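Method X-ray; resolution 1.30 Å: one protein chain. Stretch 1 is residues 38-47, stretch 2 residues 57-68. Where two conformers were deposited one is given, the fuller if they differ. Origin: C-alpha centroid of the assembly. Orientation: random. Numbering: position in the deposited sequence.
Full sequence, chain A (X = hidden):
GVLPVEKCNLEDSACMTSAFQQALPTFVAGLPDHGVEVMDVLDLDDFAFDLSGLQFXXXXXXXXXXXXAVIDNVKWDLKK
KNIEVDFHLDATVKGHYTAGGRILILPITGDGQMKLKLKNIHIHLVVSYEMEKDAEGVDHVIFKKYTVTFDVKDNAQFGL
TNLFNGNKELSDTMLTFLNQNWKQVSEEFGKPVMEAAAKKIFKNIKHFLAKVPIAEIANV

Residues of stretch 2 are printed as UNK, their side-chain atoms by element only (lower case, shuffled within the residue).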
# COMPACT_ATOMS: atom_id res chain seq x y z
N VAL A 38 -3.46 8.59 9.92
CA VAL A 38 -3.85 7.21 10.13
C VAL A 38 -3.64 6.41 8.83
O VAL A 38 -4.01 6.85 7.75
CB VAL A 38 -5.31 7.10 10.55
CG1 VAL A 38 -5.75 5.64 10.73
CG2 VAL A 38 -5.60 7.96 11.78
N MET A 39 -3.01 5.26 8.93
CA MET A 39 -2.73 4.41 7.76
C MET A 39 -3.44 3.08 7.80
O MET A 39 -3.27 2.27 6.90
CB MET A 39 -1.23 4.23 7.56
CG MET A 39 -0.58 5.52 7.06
SD MET A 39 1.17 5.64 7.27
CE MET A 39 1.27 6.21 8.99
N ASP A 40 -4.26 2.85 8.82
CA ASP A 40 -5.20 1.71 8.84
C ASP A 40 -6.35 2.15 9.74
O ASP A 40 -6.22 2.15 10.96
CB ASP A 40 -4.56 0.38 9.30
CG ASP A 40 -5.50 -0.83 9.06
OD1 ASP A 40 -6.69 -0.61 8.69
OD2 ASP A 40 -5.09 -2.00 9.25
N VAL A 41 -7.45 2.62 9.17
CA VAL A 41 -7.80 2.60 7.75
C VAL A 41 -7.16 3.80 7.09
O VAL A 41 -7.23 4.92 7.60
CB VAL A 41 -9.32 2.64 7.61
CG1 VAL A 41 -9.71 2.69 6.17
CG2 VAL A 41 -9.95 1.38 8.21
N LEU A 42 -6.49 3.58 5.98
CA LEU A 42 -5.89 4.64 5.18
C LEU A 42 -6.88 5.23 4.22
O LEU A 42 -7.49 4.51 3.45
CB LEU A 42 -4.71 4.09 4.38
CG LEU A 42 -3.96 5.03 3.45
CD1 LEU A 42 -3.27 6.18 4.19
CD2 LEU A 42 -2.96 4.29 2.57
N ASP A 43 -7.05 6.56 4.29
CA ASP A 43 -7.86 7.26 3.32
C ASP A 43 -7.02 7.52 2.07
O ASP A 43 -5.93 8.04 2.14
CB ASP A 43 -8.39 8.57 3.94
CG ASP A 43 -9.63 8.35 4.80
OD1 ASP A 43 -10.67 8.01 4.22
OD2 ASP A 43 -9.59 8.51 6.05
N LEU A 44 -7.53 7.09 0.94
CA LEU A 44 -6.87 7.32 -0.34
C LEU A 44 -7.41 8.58 -0.97
O LEU A 44 -8.62 8.80 -0.98
CB LEU A 44 -7.13 6.13 -1.29
CG LEU A 44 -6.73 4.78 -0.71
CD1 LEU A 44 -7.16 3.63 -1.62
CD2 LEU A 44 -5.20 4.72 -0.44
N ASP A 45 -6.55 9.39 -1.56
CA ASP A 45 -7.04 10.52 -2.31
C ASP A 45 -7.81 9.99 -3.52
O ASP A 45 -7.52 8.92 -4.04
CB ASP A 45 -5.88 11.43 -2.74
CG ASP A 45 -5.24 12.18 -1.58
OD1 ASP A 45 -5.74 12.11 -0.47
OD2 ASP A 45 -4.20 12.81 -1.86
N ASP A 46 -8.76 10.75 -4.00
CA ASP A 46 -9.53 10.39 -5.18
C ASP A 46 -8.61 10.15 -6.33
O ASP A 46 -7.63 10.89 -6.52
CB ASP A 46 -10.61 11.47 -5.42
CG ASP A 46 -11.69 11.53 -4.23
OD1 ASP A 46 -11.64 10.71 -3.29
OD2 ASP A 46 -12.62 12.39 -4.27
N PHE A 47 -8.85 9.08 -7.09
CA PHE A 47 -7.99 8.81 -8.22
C PHE A 47 -8.76 8.17 -9.35
O PHE A 47 -9.87 7.70 -9.16
CB PHE A 47 -6.72 8.01 -7.86
CG PHE A 47 -6.97 6.58 -7.46
CD1 PHE A 47 -6.85 5.56 -8.36
CD2 PHE A 47 -7.30 6.24 -6.18
CE1 PHE A 47 -7.12 4.25 -8.00
CE2 PHE A 47 -7.53 4.96 -5.82
CZ PHE A 47 -7.44 3.94 -6.72
N UNK A 57 -12.65 5.03 -11.73
CA UNK A 57 -12.43 6.04 -10.73
C UNK A 57 -12.74 5.46 -9.35
O UNK A 57 -13.62 4.59 -9.22
o UNK A 57 -14.64 7.02 -10.70
c UNK A 57 -13.27 7.29 -10.95
c UNK A 57 -13.09 7.86 -12.34
N UNK A 58 -12.04 5.95 -8.33
CA UNK A 58 -12.36 5.61 -6.96
C UNK A 58 -12.30 6.85 -6.10
O UNK A 58 -11.25 7.53 -6.06
c UNK A 58 -13.06 3.05 -5.21
c UNK A 58 -11.84 3.95 -5.05
c UNK A 58 -10.67 3.19 -4.42
c UNK A 58 -11.44 4.55 -6.39
N UNK A 59 -13.42 7.13 -5.44
CA UNK A 59 -13.52 8.27 -4.54
C UNK A 59 -13.82 7.72 -3.14
O UNK A 59 -14.40 6.65 -3.00
n UNK A 59 -16.76 11.89 -8.38
c UNK A 59 -14.35 9.86 -6.32
c UNK A 59 -14.63 9.23 -4.99
c UNK A 59 -15.47 11.20 -8.09
c UNK A 59 -15.40 10.89 -6.66
N UNK A 60 -13.44 8.46 -2.12
CA UNK A 60 -13.66 7.97 -0.76
C UNK A 60 -12.93 6.65 -0.53
O UNK A 60 -13.42 5.81 0.22
c UNK A 60 -15.15 7.81 -0.39
c UNK A 60 -17.37 8.75 0.35
o UNK A 60 -18.21 8.13 -0.31
c UNK A 60 -16.04 9.05 -0.35
o UNK A 60 -17.53 9.07 1.56
N UNK A 61 -11.80 6.46 -1.20
CA UNK A 61 -11.15 5.17 -1.11
C UNK A 61 -10.56 4.92 0.26
O UNK A 61 -10.08 5.84 0.92
N UNK A 62 -10.59 3.67 0.68
CA UNK A 62 -10.11 3.23 1.95
C UNK A 62 -9.34 1.94 1.81
O UNK A 62 -9.81 1.01 1.18
c UNK A 62 -13.10 6.00 4.18
n UNK A 62 -12.75 6.91 5.29
c UNK A 62 -11.88 5.07 3.84
c UNK A 62 -11.29 2.89 2.84
c UNK A 62 -12.33 3.96 3.04
N UNK A 63 -8.19 1.88 2.45
CA UNK A 63 -7.37 0.66 2.50
C UNK A 63 -7.30 0.18 3.94
O UNK A 63 -6.79 0.91 4.81
c UNK A 63 -5.95 0.92 1.96
c UNK A 63 -5.31 -1.38 1.27
c UNK A 63 -3.51 0.21 2.00
c UNK A 63 -4.97 -0.26 2.19
N UNK A 64 -7.81 -1.03 4.19
CA UNK A 64 -7.77 -1.64 5.50
C UNK A 64 -6.84 -2.82 5.46
O UNK A 64 -6.82 -3.57 4.49
c UNK A 64 -9.23 -2.55 7.47
c UNK A 64 -9.16 -2.06 5.96
n UNK A 64 -12.08 -3.93 9.93
c UNK A 64 -10.70 -2.74 8.04
c UNK A 64 -10.73 -3.61 9.32
N UNK A 65 -6.08 -3.00 6.53
CA UNK A 65 -5.31 -4.20 6.76
C UNK A 65 -3.84 -4.01 7.06
O UNK A 65 -3.17 -4.97 7.49
N UNK A 66 -3.29 -2.79 6.88
CA UNK A 66 -1.85 -2.60 7.13
C UNK A 66 -1.46 -2.91 8.58
O UNK A 66 -0.35 -3.34 8.82
c UNK A 66 -1.39 -1.20 6.73
c UNK A 66 0.72 -1.91 5.52
c UNK A 66 0.32 0.50 6.08
c UNK A 66 0.11 -0.95 6.54
N UNK A 67 -2.36 -2.72 9.54
CA UNK A 67 -2.06 -2.99 10.96
C UNK A 67 -1.63 -4.43 11.15
O UNK A 67 -0.90 -4.75 12.09
c UNK A 67 -4.24 -2.32 14.14
c UNK A 67 -5.56 -3.09 14.06
c UNK A 67 -3.31 -2.73 11.84
c UNK A 67 -3.10 -2.92 13.32
n UNK A 67 -6.60 -2.49 14.99
N UNK A 68 -2.18 -5.31 10.32
CA UNK A 68 -1.98 -6.76 10.41
C UNK A 68 -0.89 -7.31 9.53
O UNK A 68 -0.73 -8.53 9.42
O HOH W 1 -4.42 -0.15 6.03
O HOH W 2 -11.08 8.36 1.59
O HOH W 3 -10.05 7.13 -3.47

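Position 57 carries three side-chain atoms: a carbon bearing one oxygen and one carbon. This is Thr57, a beta-branched residue that suits an extended strand; its hydroxyl is hydrogen-bonded elsewhere in the structure.

Position 58 has four carbons, forked at the second, the pattern of leucine. Its backbone pairs with Phe47 in both directions, N to Phe47 O at 2.9 Å and O to Phe47 N at 3.0 Å. Leu58 CD2 lies 3.9 Å from Phe47 CE2, so a buried apolar branch packs obliquely on the ring.

Position 59 shows four carbons in a row ending in nitrogen: Lys59. Its aliphatic base passes Asp46, while its end leads away from stretch 1. Position 60 has three carbons, the third carrying two oxygens, hence Glu60. The CA-to-CB bond points away from stretch 1, and the contact uses the backbone: Glu60 N donates to Asp46 OD1 at 3.1 Å, steadying the corner.

Position 61 has no side-chain atoms and is Gly61. A CB here would lie 3.0 Å from Leu58 CD2, a clash, and tightly against Leu44 CB at 3.2 Å. Its O accepts from Leu44 N at 2.8 Å.

Position 62 is another row of four carbons ending in nitrogen, and that nitrogen reaches a carboxylate. Lys62 NZ forms a salt bridge with Asp43 OD1 at 2.6 Å, while Lys62 CB lies 3.7 Å from Val41 CG1.

Position 63, four carbons forked at the second, is Leu63. It is buried on the face shared with Leu42, its CD2 4.2 Å from Leu42 CD2. Position 64, again four carbons and a terminal nitrogen, is Lys64; its CG lies 3.4 Å from Asp40 OD1, and its amine extends away.

Position 65 lacks side-chain atoms. At phi 128° a CB would jam against the preceding carbonyl, so Gly65 fits. Position 66, four carbons forked at the second, is Leu66, turned toward stretch 1, with CD2 4.3 Å from Met39 CB. Position 67, four carbons ending in nitrogen, is Lys67; its chain leads outward, but Lys67 N donates to Asp40 OD2 at 2.8 Å. Position 68, without side-chain atoms, is Gly68, whose N bonds to Gly65 O at 3.0 Å within the turn.

The contact is an antiparallel pairing interrupted by a corner. Reciprocal backbone bonds join Leu42 and Leu63, with N-to-O distances of 2.9 Å each way, and leucines and Phe47 supply apolar packing. Asp40 and Asp46 receive backbone NH groups where pairing gives out, and water 1 bridges Met39 O, Leu63 O and Leu66 N.

Stretch 2 57-68: TLKEGKLKGLKG
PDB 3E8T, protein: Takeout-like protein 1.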